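Local coordinates for protein GH26C (Muricauda sp. MAR_2010_75, PDB 6Q78) that probably hydrolyses internal beta-1,4-mannosidic bonds in mannans, as a family 26 glycoside hydrolase with a TIM-barrel fold, at residues D123-D126 and S130-F133; F117-D122 and F134-Q139. All coordinates share one frame; numbering follows the deposited sequence.

Both interactions join the loop after strand 112-116 to the start of helix 132-150. Interaction 1 is nested inside the loop that interaction 2 closes, and their centres are about 8 Å apart. Interaction 1 lies at the surface. It depends on the amide of Asn131 and adds some apolar packing on Phe133. Interaction 2 is nearer the centre of the chain and partly buried. Its two segments share no hydrogen bond and meet through Phe119, Ile120 and the aliphatic parts of Gln136 and Glu137. Asn125 joins the two contacts, because its ND2 reaches both Glu137 OE1 and Phe119 O. The surface contact is held mainly by polar bonds, the deeper one by carbon contacts.

Interaction 1: D123-D126 and S130-F133; sequences DLND and SNWF
Asn131 ND2 donates to the backbone carbonyl of Leu124 over 2.7 Å, and this is the main polar tie of the contact. The bond is nearly straight at 163°. Leu124 O lies close to the amide plane of Asn131, and the donor lies in the carbonyl plane. The same nitrogen makes a second, weak bond to Asp126 OD1 at 3.1 Å. Here carboxylate and amide are steeply turned, 65° apart. One water also bridges the segments, donating to Asp126 OD1 at 2.7 Å and bonding to Ser130 OG. Asp126 OD2 has its own partner in Thr128 OG1.

Asn131 is the N-cap of helix 132-150, and its OD1 accepts from Phe134 N. CG stands anti to the backbone N (chi1 -180°), which carries the amide across to the loop.

Beyond the amide the contact is packing. Leu124 CB approaches Phe133 CE2 obliquely at 3.7 Å. Asn125 CB lies 3.7 Å from Phe133 CB, and the side chains pass alongside one another, heading opposite ways. The Asn125 amide goes on to Glu137 OE1 and Phe119 O, while its OD1 takes Gly127 N. Trp132 CE3 sits over one face of the Phe133 ring, displaced from the ring centre.

With an alanine here in place of Asn131 the amide is gone, and Leu124 O, Asp126 OD1 and Phe134 N would probably each lose a partner, with one tie between loop and helix start lost.

One side chain therefore does two jobs: its oxygen caps the helix while its nitrogen holds the loop that leads into it.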
# COMPACT_ATOMS: atom_id res chain seq x y z
N ASP A 123 -4.42 18.21 -11.01
CA ASP A 123 -4.35 19.64 -11.34
C ASP A 123 -5.71 20.30 -11.32
O ASP A 123 -5.83 21.48 -11.01
CB ASP A 123 -3.79 19.82 -12.75
CG ASP A 123 -2.29 19.50 -12.88
OD1 ASP A 123 -1.62 19.35 -11.87
OD2 ASP A 123 -1.81 19.45 -14.04
N LEU A 124 -6.77 19.57 -11.66
CA LEU A 124 -8.08 20.19 -11.76
C LEU A 124 -8.89 20.09 -10.48
O LEU A 124 -10.04 20.55 -10.46
CB LEU A 124 -8.88 19.55 -12.89
CG LEU A 124 -8.29 19.77 -14.28
CD1 LEU A 124 -9.30 19.27 -15.30
CD2 LEU A 124 -7.96 21.23 -14.50
N ASN A 125 -8.31 19.61 -9.39
CA ASN A 125 -9.03 19.56 -8.12
C ASN A 125 -8.91 20.92 -7.45
O ASN A 125 -7.88 21.24 -6.87
CB ASN A 125 -8.40 18.48 -7.24
CG ASN A 125 -9.17 18.27 -5.93
OD1 ASN A 125 -9.85 19.21 -5.44
ND2 ASN A 125 -9.02 17.07 -5.32
N ASP A 126 -9.99 21.71 -7.50
CA ASP A 126 -10.03 23.05 -6.96
C ASP A 126 -10.62 23.10 -5.55
O ASP A 126 -10.79 24.20 -4.99
CB ASP A 126 -10.76 24.01 -7.91
CG ASP A 126 -12.21 23.68 -8.10
OD1 ASP A 126 -12.73 23.98 -9.20
OD2 ASP A 126 -12.86 23.17 -7.17
N SER A 130 -18.63 21.57 -6.32
CA SER A 130 -19.06 21.23 -7.68
C SER A 130 -18.01 20.41 -8.43
O SER A 130 -18.29 19.93 -9.54
CB SER A 130 -19.35 22.49 -8.48
OG SER A 130 -18.15 23.19 -8.84
N ASN A 131 -16.83 20.26 -7.85
CA ASN A 131 -15.71 19.73 -8.59
C ASN A 131 -15.62 18.23 -8.39
O ASN A 131 -15.61 17.77 -7.25
CB ASN A 131 -14.46 20.45 -8.08
CG ASN A 131 -13.19 20.00 -8.79
OD1 ASN A 131 -12.75 18.87 -8.63
ND2 ASN A 131 -12.57 20.91 -9.55
N TRP A 132 -15.60 17.47 -9.49
CA TRP A 132 -15.65 16.01 -9.37
C TRP A 132 -14.45 15.45 -8.62
O TRP A 132 -14.58 14.51 -7.84
CB TRP A 132 -15.80 15.37 -10.76
CG TRP A 132 -15.93 13.86 -10.70
CD1 TRP A 132 -17.05 13.15 -10.35
CD2 TRP A 132 -14.89 12.89 -10.91
NE1 TRP A 132 -16.78 11.80 -10.36
CE2 TRP A 132 -15.47 11.61 -10.71
CE3 TRP A 132 -13.53 12.99 -11.25
CZ2 TRP A 132 -14.73 10.43 -10.86
CZ3 TRP A 132 -12.80 11.81 -11.38
CH2 TRP A 132 -13.40 10.55 -11.16
N PHE A 133 -13.27 16.01 -8.85
CA PHE A 133 -12.08 15.50 -8.17
C PHE A 133 -12.17 15.76 -6.68
O PHE A 133 -11.81 14.88 -5.88
CB PHE A 133 -10.81 16.12 -8.76
CG PHE A 133 -10.61 15.78 -10.20
CD1 PHE A 133 -10.10 14.54 -10.60
CD2 PHE A 133 -10.99 16.69 -11.17
CE1 PHE A 133 -9.99 14.25 -11.94
CE2 PHE A 133 -10.84 16.38 -12.52
CZ PHE A 133 -10.37 15.16 -12.87
O HOH W 1 -15.37 24.40 -9.53

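Interaction 2: F117-D122 and F134-Q139; sequences FMFITD and FQQENQ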
# COMPACT_ATOMS: atom_id res chain seq x y z
N PHE A 117 -3.87 8.78 -3.54
CA PHE A 117 -3.79 10.24 -3.63
C PHE A 117 -4.07 10.80 -5.03
O PHE A 117 -4.20 12.03 -5.16
CB PHE A 117 -2.44 10.75 -3.12
CG PHE A 117 -2.36 10.85 -1.62
CD1 PHE A 117 -3.15 11.77 -0.94
CD2 PHE A 117 -1.47 10.07 -0.90
CE1 PHE A 117 -3.10 11.88 0.45
CE2 PHE A 117 -1.40 10.16 0.53
CZ PHE A 117 -2.24 11.09 1.18
N MET A 118 -4.18 9.95 -6.05
CA MET A 118 -4.41 10.37 -7.44
C MET A 118 -5.38 11.55 -7.61
O MET A 118 -5.03 12.60 -8.18
CB MET A 118 -4.93 9.15 -8.20
CG MET A 118 -5.29 9.44 -9.65
SD MET A 118 -5.84 7.92 -10.51
CE MET A 118 -7.25 7.32 -9.57
N PHE A 119 -6.64 11.39 -7.19
CA PHE A 119 -7.61 12.45 -7.43
C PHE A 119 -7.39 13.63 -6.46
O PHE A 119 -7.80 14.76 -6.77
CB PHE A 119 -9.03 11.87 -7.29
CG PHE A 119 -9.45 10.92 -8.44
CD1 PHE A 119 -8.99 11.11 -9.75
CD2 PHE A 119 -10.18 9.79 -8.15
CE1 PHE A 119 -9.36 10.24 -10.78
CE2 PHE A 119 -10.58 8.92 -9.19
CZ PHE A 119 -10.13 9.14 -10.48
N ILE A 120 -6.78 13.38 -5.31
CA ILE A 120 -6.53 14.44 -4.34
C ILE A 120 -5.50 15.42 -4.87
O ILE A 120 -5.54 16.62 -4.53
CB ILE A 120 -6.13 13.77 -3.02
CG1 ILE A 120 -7.31 12.92 -2.51
CG2 ILE A 120 -5.67 14.79 -1.97
CD1 ILE A 120 -6.93 11.97 -1.38
N THR A 121 -4.59 14.96 -5.73
CA THR A 121 -3.52 15.82 -6.24
C THR A 121 -3.74 16.24 -7.69
O THR A 121 -2.84 16.83 -8.32
CB THR A 121 -2.13 15.17 -6.13
OG1 THR A 121 -2.09 13.98 -6.93
CG2 THR A 121 -1.82 14.85 -4.67
N ASP A 122 -4.91 15.98 -8.26
CA ASP A 122 -5.12 16.31 -9.66
C ASP A 122 -5.03 17.81 -9.88
O ASP A 122 -5.50 18.60 -9.05
CB ASP A 122 -6.51 15.83 -10.10
CG ASP A 122 -6.62 15.76 -11.64
OD1 ASP A 122 -6.88 16.82 -12.29
OD2 ASP A 122 -6.36 14.67 -12.18
N PHE A 134 -12.69 16.93 -6.27
CA PHE A 134 -12.90 17.17 -4.85
C PHE A 134 -13.95 16.23 -4.29
O PHE A 134 -13.83 15.76 -3.15
CB PHE A 134 -13.27 18.64 -4.59
CG PHE A 134 -13.59 18.89 -3.15
CD1 PHE A 134 -14.89 19.10 -2.74
CD2 PHE A 134 -12.58 18.81 -2.22
CE1 PHE A 134 -15.18 19.29 -1.39
CE2 PHE A 134 -12.86 18.97 -0.86
CZ PHE A 134 -14.14 19.22 -0.45
N GLN A 135 -15.01 15.94 -5.06
CA GLN A 135 -16.00 14.96 -4.60
C GLN A 135 -15.34 13.62 -4.34
O GLN A 135 -15.67 12.93 -3.35
CB GLN A 135 -17.13 14.83 -5.62
CG GLN A 135 -17.98 16.09 -5.70
CD GLN A 135 -18.92 16.06 -6.88
OE1 GLN A 135 -19.10 15.02 -7.51
NE2 GLN A 135 -19.52 17.22 -7.19
N GLN A 136 -14.40 13.20 -5.20
CA GLN A 136 -13.68 11.93 -4.96
C GLN A 136 -12.83 12.04 -3.71
O GLN A 136 -12.80 11.10 -2.90
CB GLN A 136 -12.82 11.57 -6.18
CG GLN A 136 -13.68 11.36 -7.47
CD GLN A 136 -14.73 10.28 -7.27
OE1 GLN A 136 -14.39 9.11 -7.08
NE2 GLN A 136 -15.99 10.67 -7.23
N GLU A 137 -12.13 13.16 -3.54
CA GLU A 137 -11.31 13.41 -2.35
C GLU A 137 -12.16 13.28 -1.09
O GLU A 137 -11.74 12.63 -0.11
CB GLU A 137 -10.74 14.82 -2.46
CG GLU A 137 -10.10 15.28 -1.17
CD GLU A 137 -9.48 16.66 -1.30
OE1 GLU A 137 -9.03 17.00 -2.41
OE2 GLU A 137 -9.42 17.41 -0.30
N ASN A 138 -13.36 13.84 -1.11
CA ASN A 138 -14.20 13.81 0.08
C ASN A 138 -14.73 12.41 0.36
O ASN A 138 -14.87 12.02 1.53
CB ASN A 138 -15.37 14.75 -0.14
CG ASN A 138 -16.16 14.97 1.09
OD1 ASN A 138 -15.72 15.67 2.00
ND2 ASN A 138 -17.35 14.37 1.15
N GLN A 139 -15.04 11.66 -0.70
CA GLN A 139 -15.43 10.27 -0.49
C GLN A 139 -14.27 9.43 0.06
O GLN A 139 -14.48 8.59 0.96
CB GLN A 139 -15.95 9.66 -1.80
CG GLN A 139 -16.49 8.21 -1.50
CD GLN A 139 -17.66 8.23 -0.50
OE1 GLN A 139 -17.57 7.74 0.67
NE2 GLN A 139 -18.76 8.81 -0.93
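Ile120 and Glu137 meet at the buried end of this contact, and Phe119 and Gln136 at its more open end. The setting is a beta-alpha unit of the TIM barrel. Segment 117-122 belongs to the loop that follows strand 112-116, and segment 134-139 lies in the first turns of helix 132-150. The CA atoms of Ile120 and Glu137 are the nearest pair across the segments, 5.3 Å apart.

On the buried side, Ile120 CG1 rests 3.9 Å from Glu137 CG and equally near its CB. Ile120 lies roughly perpendicular to the Glu137 chain, so the isoleucine branch lies across the aliphatic part of the glutamate. Glu137 has CG anti to the backbone N (chi1 169°) and stays extended beyond it. Its carboxylate is thereby carried past Ile120 toward helix 193-208. There OE1 forms a salt bridge with Lys202, which also bonds to Ile120 O, and Asn125 ND2 donates to the same oxygen. The lysine probably balances the charge of the buried carboxylate and ties it to the loop backbone. Ile120 also touches Ile140, further along helix 132-150.

The other side is more exposed, though not wider: Phe119 CD2 lies 3.7 Å from Gln136 CB. Gln136 CG is 3.9 Å from the same Phe119 CD2. The ring and the glutamine chain extend alongside in a common direction, but ring and amide planes are 82° apart. Gln136 touches the ring through its aliphatic carbons and not through its amide. Met118 CE sits over one face of the ring, 3.5 Å above the plane and nearer its margin. Trp132 meets the same ring edge-to-face.

Back on the buried side, the methyl branch CG2 of Ile120 lies 4.0 Å from Glu137 OE1.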